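Local coordinates for hemolysin-related protein (Vibrio cholerae serotype O1, PDB 6MLT) that probably helps biofilms adhere as a secreted, metal- and carbohydrate-binding protein of the biofilm matrix, at residues A[368-376]-A[385-394]; A[180-188]-A[219-227]. All blocks are in the same frame, centred on the assembly; numbering follows the deposited sequence.

The two contacts lie in different domains of one chain. Contact 2 joins the first strands of two neighbouring four-stranded blades in the beta-propeller. Contact 1 is a beta hairpin of the beta-prism lectin domain, whose strands are inserted between strands 277-279 and 443-448 of a propeller blade. The centres of contact 1 and contact 2 are about 57 Å apart. The nearest atoms of contact 1 and contact 2 are about 30 Å apart, so the two do not touch. The centre of contact 2, a buried contact, is about 15 Å from the centre of the chain, that of contact 1 about 47 Å. Neither forms an annotated metal site, although the side chain of Phe-188 in contact 2 is about 8 Å from a bound sodium ion.

Contact 1 of 2, residues A[368-376]-A[385-394]; sequences YGVLEMSFT and VGSKDSAFTS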
# COMPACT_ATOMS: atom_id res chain seq x y z
N TYR A 368 -9.72 20.52 -46.39
CA TYR A 368 -9.94 21.37 -45.24
C TYR A 368 -9.65 20.61 -43.95
O TYR A 368 -10.20 19.52 -43.74
CB TYR A 368 -11.38 21.88 -45.22
CG TYR A 368 -11.71 22.85 -46.33
CD1 TYR A 368 -12.16 22.39 -47.57
CD2 TYR A 368 -11.59 24.21 -46.15
CE1 TYR A 368 -12.47 23.27 -48.59
CE2 TYR A 368 -11.90 25.10 -47.16
CZ TYR A 368 -12.33 24.62 -48.38
OH TYR A 368 -12.64 25.51 -49.39
N GLY A 369 -8.82 21.18 -43.09
CA GLY A 369 -8.50 20.51 -41.85
C GLY A 369 -7.70 21.38 -40.91
O GLY A 369 -7.59 22.59 -41.10
N VAL A 370 -7.15 20.74 -39.89
CA VAL A 370 -6.31 21.44 -38.92
C VAL A 370 -4.89 21.51 -39.46
O VAL A 370 -4.25 20.48 -39.71
CB VAL A 370 -6.35 20.73 -37.55
CG1 VAL A 370 -5.39 21.40 -36.57
CG2 VAL A 370 -7.77 20.76 -37.00
N LEU A 371 -4.39 22.73 -39.65
CA LEU A 371 -3.08 22.98 -40.23
C LEU A 371 -2.00 23.12 -39.17
O LEU A 371 -0.87 22.67 -39.37
CB LEU A 371 -3.13 24.25 -41.09
CG LEU A 371 -4.28 24.31 -42.09
CD1 LEU A 371 -4.32 25.66 -42.79
CD2 LEU A 371 -4.19 23.18 -43.11
N GLU A 372 -2.33 23.73 -38.03
CA GLU A 372 -1.34 23.95 -36.99
C GLU A 372 -2.03 24.08 -35.65
O GLU A 372 -3.16 24.57 -35.55
CB GLU A 372 -0.51 25.22 -37.27
CG GLU A 372 0.66 25.40 -36.30
CD GLU A 372 1.19 26.81 -36.27
OE1 GLU A 372 1.93 27.19 -37.21
OE2 GLU A 372 0.87 27.53 -35.31
N MET A 373 -1.34 23.61 -34.61
CA MET A 373 -1.70 23.90 -33.23
C MET A 373 -0.46 24.40 -32.52
O MET A 373 0.63 23.84 -32.69
CB MET A 373 -2.28 22.67 -32.53
CG MET A 373 -3.57 22.17 -33.14
SD MET A 373 -4.34 20.89 -32.13
CE MET A 373 -3.11 19.60 -32.20
N SER A 374 -0.61 25.48 -31.75
CA SER A 374 0.49 26.04 -30.97
C SER A 374 0.08 26.04 -29.51
O SER A 374 -0.86 26.75 -29.12
CB SER A 374 0.83 27.45 -31.46
OG SER A 374 1.94 27.96 -30.76
N PHE A 375 0.78 25.25 -28.70
CA PHE A 375 0.51 25.14 -27.27
C PHE A 375 1.36 26.14 -26.51
O PHE A 375 2.59 26.14 -26.64
CB PHE A 375 0.81 23.73 -26.77
CG PHE A 375 0.01 22.65 -27.43
CD1 PHE A 375 0.47 22.03 -28.59
CD2 PHE A 375 -1.18 22.22 -26.88
CE1 PHE A 375 -0.27 21.01 -29.20
CE2 PHE A 375 -1.92 21.20 -27.48
CZ PHE A 375 -1.46 20.60 -28.63
N THR A 376 0.72 26.99 -25.71
CA THR A 376 1.43 27.85 -24.77
C THR A 376 1.48 27.14 -23.42
O THR A 376 0.44 26.74 -22.88
CB THR A 376 0.74 29.21 -24.63
OG1 THR A 376 0.75 29.88 -25.89
CG2 THR A 376 1.46 30.09 -23.60
N VAL A 385 2.84 22.16 -33.62
CA VAL A 385 2.73 21.03 -34.52
C VAL A 385 2.00 21.52 -35.77
O VAL A 385 1.03 22.28 -35.68
CB VAL A 385 1.98 19.84 -33.88
CG1 VAL A 385 2.81 19.24 -32.75
CG2 VAL A 385 0.62 20.28 -33.36
N GLY A 386 2.48 21.09 -36.93
CA GLY A 386 1.99 21.61 -38.19
C GLY A 386 2.57 22.98 -38.47
O GLY A 386 3.54 23.43 -37.83
N SER A 387 1.95 23.68 -39.42
CA SER A 387 2.48 24.96 -39.87
C SER A 387 1.36 25.83 -40.43
O SER A 387 0.58 25.37 -41.27
CB SER A 387 3.56 24.76 -40.93
OG SER A 387 4.01 26.02 -41.40
N LYS A 388 1.33 27.09 -39.99
CA LYS A 388 0.42 28.07 -40.57
C LYS A 388 0.72 28.32 -42.04
O LYS A 388 -0.16 28.74 -42.79
CB LYS A 388 0.52 29.39 -39.80
CG LYS A 388 -0.19 29.40 -38.46
CD LYS A 388 0.08 30.70 -37.71
CE LYS A 388 -1.20 31.30 -37.13
NZ LYS A 388 -1.92 32.17 -38.12
N ASP A 389 1.97 28.10 -42.46
CA ASP A 389 2.37 28.29 -43.85
C ASP A 389 1.77 27.25 -44.79
O ASP A 389 1.98 27.35 -46.00
CB ASP A 389 3.90 28.27 -43.97
CG ASP A 389 4.54 29.58 -43.57
OD1 ASP A 389 3.85 30.62 -43.59
OD2 ASP A 389 5.75 29.58 -43.24
N SER A 390 1.06 26.26 -44.27
CA SER A 390 0.38 25.29 -45.12
C SER A 390 -0.97 25.77 -45.63
O SER A 390 -1.64 25.04 -46.36
CB SER A 390 0.18 23.98 -44.34
OG SER A 390 1.44 23.47 -43.96
N ALA A 391 -1.38 26.98 -45.27
CA ALA A 391 -2.71 27.46 -45.58
C ALA A 391 -2.77 28.09 -46.97
O ALA A 391 -1.89 28.85 -47.36
CB ALA A 391 -3.16 28.49 -44.54
N PHE A 392 -3.84 27.75 -47.70
CA PHE A 392 -4.32 28.59 -48.78
C PHE A 392 -5.26 29.66 -48.23
O PHE A 392 -5.16 30.84 -48.60
CB PHE A 392 -5.01 27.73 -49.85
CG PHE A 392 -5.61 28.51 -50.97
CD1 PHE A 392 -4.81 28.98 -52.00
CD2 PHE A 392 -6.96 28.78 -50.99
CE1 PHE A 392 -5.36 29.70 -53.04
CE2 PHE A 392 -7.51 29.51 -52.03
CZ PHE A 392 -6.71 29.97 -53.05
N THR A 393 -6.18 29.26 -47.35
CA THR A 393 -6.92 30.15 -46.48
C THR A 393 -6.99 29.50 -45.11
O THR A 393 -7.01 28.27 -45.00
CB THR A 393 -8.35 30.42 -46.97
OG1 THR A 393 -9.07 29.18 -47.00
CG2 THR A 393 -8.36 31.03 -48.36
N SER A 394 -7.01 30.32 -44.06
CA SER A 394 -7.09 29.75 -42.73
C SER A 394 -7.74 30.73 -41.77
O SER A 394 -7.86 31.94 -42.04
CB SER A 394 -5.70 29.36 -42.20
OG SER A 394 -4.93 30.51 -41.90
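The backbone N of Lys-388 donates to Glu-372 OE1 at 2.8 Å. The donor lies above the carboxylate plane, 41° out of it. Glu-372 has CG anti to its backbone N (chi1 -173°), and the extended chain runs past Gly-386 to the start of the 3-10 turn 388-390. The near part of the Lys-388 chain crosses the carboxylate obliquely, with CG 3.3 Å from Glu-372 OE1. Its NZ bonds to Thr-396 OG1 instead and lies 6.1 Å from Glu-372 OE2, too far for a salt bridge. Beside this grip, Ser-387 N donates to Leu-371 O at 3.0 Å. Ser-387 OG in turn accepts from Asp-389 N, forming an ST turn. Met-373 and Val-385 are an antiparallel hydrogen-bonded pair, with two nearly straight 2.9 Å bonds between Met-373 N and Val-385 O and between Val-385 N and Met-373 O. Their side chains share one face of the sheet, where Val-385 CG2 is 3.8 Å from Met-373 CB. The same methyl meets the edge of the Phe-375 ring. All three side chains pack on Ile-320 of strand 317-322, in a neighbouring sheet of the prism. At the other end, Leu-371 CD1 rests on Ala-391 CB at 3.5 Å. Leu-371 and Glu-372 form a classic beta bulge opposite Thr-358. Apolar packing thus holds the inner side of the hairpin, while Glu-372 and the ST turn help hold the 3-10 turn.

Contact 2 of 2, residues A[180-188]-A[219-227]; sequences DWAPSSIAF and DTVWFSSVA
Trp-181 CH2 approaches Trp-222 CZ2 at 4.2 Å, and Trp-181 CZ3 also touches the methyl of Thr-220. The NE1 on the far edge of the indole is hydrogen-bonded to Val-146 O. Pro-183 comes next and lies over one face of Trp-222. Its CG is 3.6 Å from the centroid of the five-membered ring and 12° off the ring normal, a clear CH-pi contact. Ser-184 is at the centre. Its OG is anti to the backbone N (chi1 169°), and its CB lies 3.4 Å from Phe-223 CD1. Water 1 bridges Ser-184 N and Val-221 O. Water 2 joins Ser-184 OG to Ser-224 OG, at 2.9 Å and 2.8 Å respectively. Water 3 binds Trp-222 O at 2.8 Å and Ser-184 O only weakly. Further on, Ile-186 CD1 sits 3.3 Å from Ser-224 OG. Phe-188 CD2 meets Val-226 CG2 at 4.1 Å, and both Ile-186 and Phe-188 also touch Leu-237. The segments run nearly parallel, 14° apart, as inner strands of adjacent propeller blades do. No direct hydrogen bond joins these two segments. Bridging waters and apolar packing make this part of the junction between the blades.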
# COMPACT_ATOMS: atom_id res chain seq x y z
N ASP A 180 23.31 -4.55 11.39
CA ASP A 180 23.02 -4.34 12.79
C ASP A 180 21.53 -4.53 13.06
O ASP A 180 20.69 -4.36 12.18
CB ASP A 180 23.43 -2.93 13.23
CG ASP A 180 24.93 -2.73 13.26
OD1 ASP A 180 25.66 -3.72 13.49
OD2 ASP A 180 25.38 -1.59 13.06
N TRP A 181 21.22 -4.83 14.32
CA TRP A 181 19.84 -5.12 14.70
C TRP A 181 18.88 -4.05 14.20
O TRP A 181 19.09 -2.85 14.40
CB TRP A 181 19.73 -5.23 16.22
CG TRP A 181 18.31 -5.37 16.68
CD1 TRP A 181 17.53 -6.48 16.58
CD2 TRP A 181 17.50 -4.36 17.29
NE1 TRP A 181 16.28 -6.23 17.10
CE2 TRP A 181 16.24 -4.93 17.54
CE3 TRP A 181 17.72 -3.03 17.65
CZ2 TRP A 181 15.21 -4.22 18.14
CZ3 TRP A 181 16.70 -2.33 18.25
CH2 TRP A 181 15.46 -2.93 18.49
N ALA A 182 17.81 -4.50 13.57
CA ALA A 182 16.74 -3.62 13.12
C ALA A 182 15.40 -4.25 13.48
O ALA A 182 15.11 -5.37 13.03
CB ALA A 182 16.84 -3.37 11.62
N PRO A 183 14.56 -3.60 14.29
CA PRO A 183 13.25 -4.21 14.58
C PRO A 183 12.39 -4.38 13.35
O PRO A 183 11.52 -5.26 13.33
CB PRO A 183 12.61 -3.25 15.60
CG PRO A 183 13.35 -1.96 15.45
CD PRO A 183 14.75 -2.32 15.00
N SER A 184 12.62 -3.57 12.31
CA SER A 184 11.79 -3.53 11.12
C SER A 184 12.63 -3.46 9.86
O SER A 184 13.55 -2.64 9.76
CB SER A 184 10.86 -2.31 11.14
OG SER A 184 10.24 -2.15 9.88
N SER A 185 12.26 -4.27 8.87
CA SER A 185 12.83 -4.20 7.53
C SER A 185 11.70 -4.28 6.52
O SER A 185 10.75 -5.04 6.71
CB SER A 185 13.82 -5.35 7.26
OG SER A 185 14.77 -5.49 8.30
N ILE A 186 11.80 -3.51 5.43
CA ILE A 186 10.90 -3.65 4.29
C ILE A 186 11.71 -3.52 3.01
O ILE A 186 12.85 -3.04 3.00
CB ILE A 186 9.75 -2.61 4.29
CG1 ILE A 186 10.29 -1.18 4.15
CG2 ILE A 186 8.92 -2.72 5.56
CD1 ILE A 186 9.22 -0.18 3.70
N ALA A 187 11.10 -3.95 1.90
CA ALA A 187 11.73 -3.86 0.59
C ALA A 187 10.83 -3.12 -0.38
O ALA A 187 9.61 -3.33 -0.38
CB ALA A 187 12.05 -5.24 0.03
N PHE A 188 11.42 -2.26 -1.21
CA PHE A 188 10.69 -1.58 -2.26
C PHE A 188 11.70 -1.04 -3.26
O PHE A 188 12.87 -0.81 -2.92
CB PHE A 188 9.81 -0.45 -1.71
CG PHE A 188 10.58 0.73 -1.19
CD1 PHE A 188 11.23 0.67 0.03
CD2 PHE A 188 10.62 1.92 -1.90
CE1 PHE A 188 11.93 1.76 0.52
CE2 PHE A 188 11.32 3.01 -1.42
CZ PHE A 188 11.97 2.94 -0.21
N ASP A 219 17.18 8.06 17.67
CA ASP A 219 17.07 6.75 18.29
C ASP A 219 16.73 5.77 17.18
O ASP A 219 16.60 6.15 16.02
CB ASP A 219 16.01 6.75 19.41
CG ASP A 219 16.28 5.71 20.52
OD1 ASP A 219 16.99 4.71 20.28
OD2 ASP A 219 15.76 5.91 21.63
N THR A 220 16.56 4.50 17.56
CA THR A 220 16.26 3.44 16.59
C THR A 220 15.03 3.80 15.77
O THR A 220 14.00 4.22 16.31
CB THR A 220 16.03 2.12 17.34
OG1 THR A 220 17.18 1.80 18.11
CG2 THR A 220 15.74 0.98 16.36
N VAL A 221 15.12 3.59 14.46
CA VAL A 221 13.98 3.73 13.56
C VAL A 221 13.26 2.38 13.52
O VAL A 221 13.87 1.36 13.20
CB VAL A 221 14.41 4.16 12.15
CG1 VAL A 221 13.21 4.26 11.24
CG2 VAL A 221 15.16 5.48 12.20
N TRP A 222 11.98 2.40 13.85
CA TRP A 222 11.17 1.19 13.94
C TRP A 222 10.42 1.00 12.62
O TRP A 222 11.07 1.07 11.57
CB TRP A 222 10.30 1.26 15.19
CG TRP A 222 11.02 0.83 16.43
CD1 TRP A 222 12.07 1.46 17.03
CD2 TRP A 222 10.75 -0.34 17.22
NE1 TRP A 222 12.46 0.76 18.14
CE2 TRP A 222 11.66 -0.34 18.29
CE3 TRP A 222 9.81 -1.37 17.13
CZ2 TRP A 222 11.68 -1.34 19.25
CZ3 TRP A 222 9.82 -2.37 18.09
CH2 TRP A 222 10.75 -2.34 19.14
N PHE A 223 9.11 0.78 12.61
CA PHE A 223 8.43 0.32 11.41
C PHE A 223 8.21 1.46 10.43
O PHE A 223 8.13 2.64 10.80
CB PHE A 223 7.11 -0.34 11.79
CG PHE A 223 7.28 -1.58 12.61
CD1 PHE A 223 7.62 -2.78 12.00
CD2 PHE A 223 7.14 -1.56 13.98
CE1 PHE A 223 7.80 -3.93 12.75
CE2 PHE A 223 7.33 -2.71 14.74
CZ PHE A 223 7.66 -3.89 14.11
N SER A 224 8.12 1.09 9.17
CA SER A 224 7.96 2.03 8.08
C SER A 224 6.85 1.56 7.16
O SER A 224 6.43 0.39 7.20
CB SER A 224 9.27 2.20 7.29
OG SER A 224 9.67 0.96 6.73
N SER A 225 6.37 2.50 6.37
CA SER A 225 5.35 2.28 5.35
C SER A 225 5.83 2.96 4.08
O SER A 225 6.52 3.98 4.13
CB SER A 225 4.00 2.90 5.76
OG SER A 225 3.55 2.41 7.01
N VAL A 226 5.46 2.40 2.93
CA VAL A 226 5.71 3.03 1.65
C VAL A 226 4.36 3.39 1.04
O VAL A 226 3.39 2.64 1.17
CB VAL A 226 6.54 2.12 0.71
CG1 VAL A 226 5.82 0.82 0.44
CG2 VAL A 226 6.87 2.84 -0.58
N ALA A 227 4.30 4.56 0.41
CA ALA A 227 3.06 5.06 -0.16
C ALA A 227 3.39 6.23 -1.07
O ALA A 227 4.50 6.78 -1.03
CB ALA A 227 2.07 5.48 0.92
O HOH W 1 14.22 -1.10 12.15
O HOH W 2 11.72 -0.51 8.05
O HOH W 3 13.14 0.74 9.76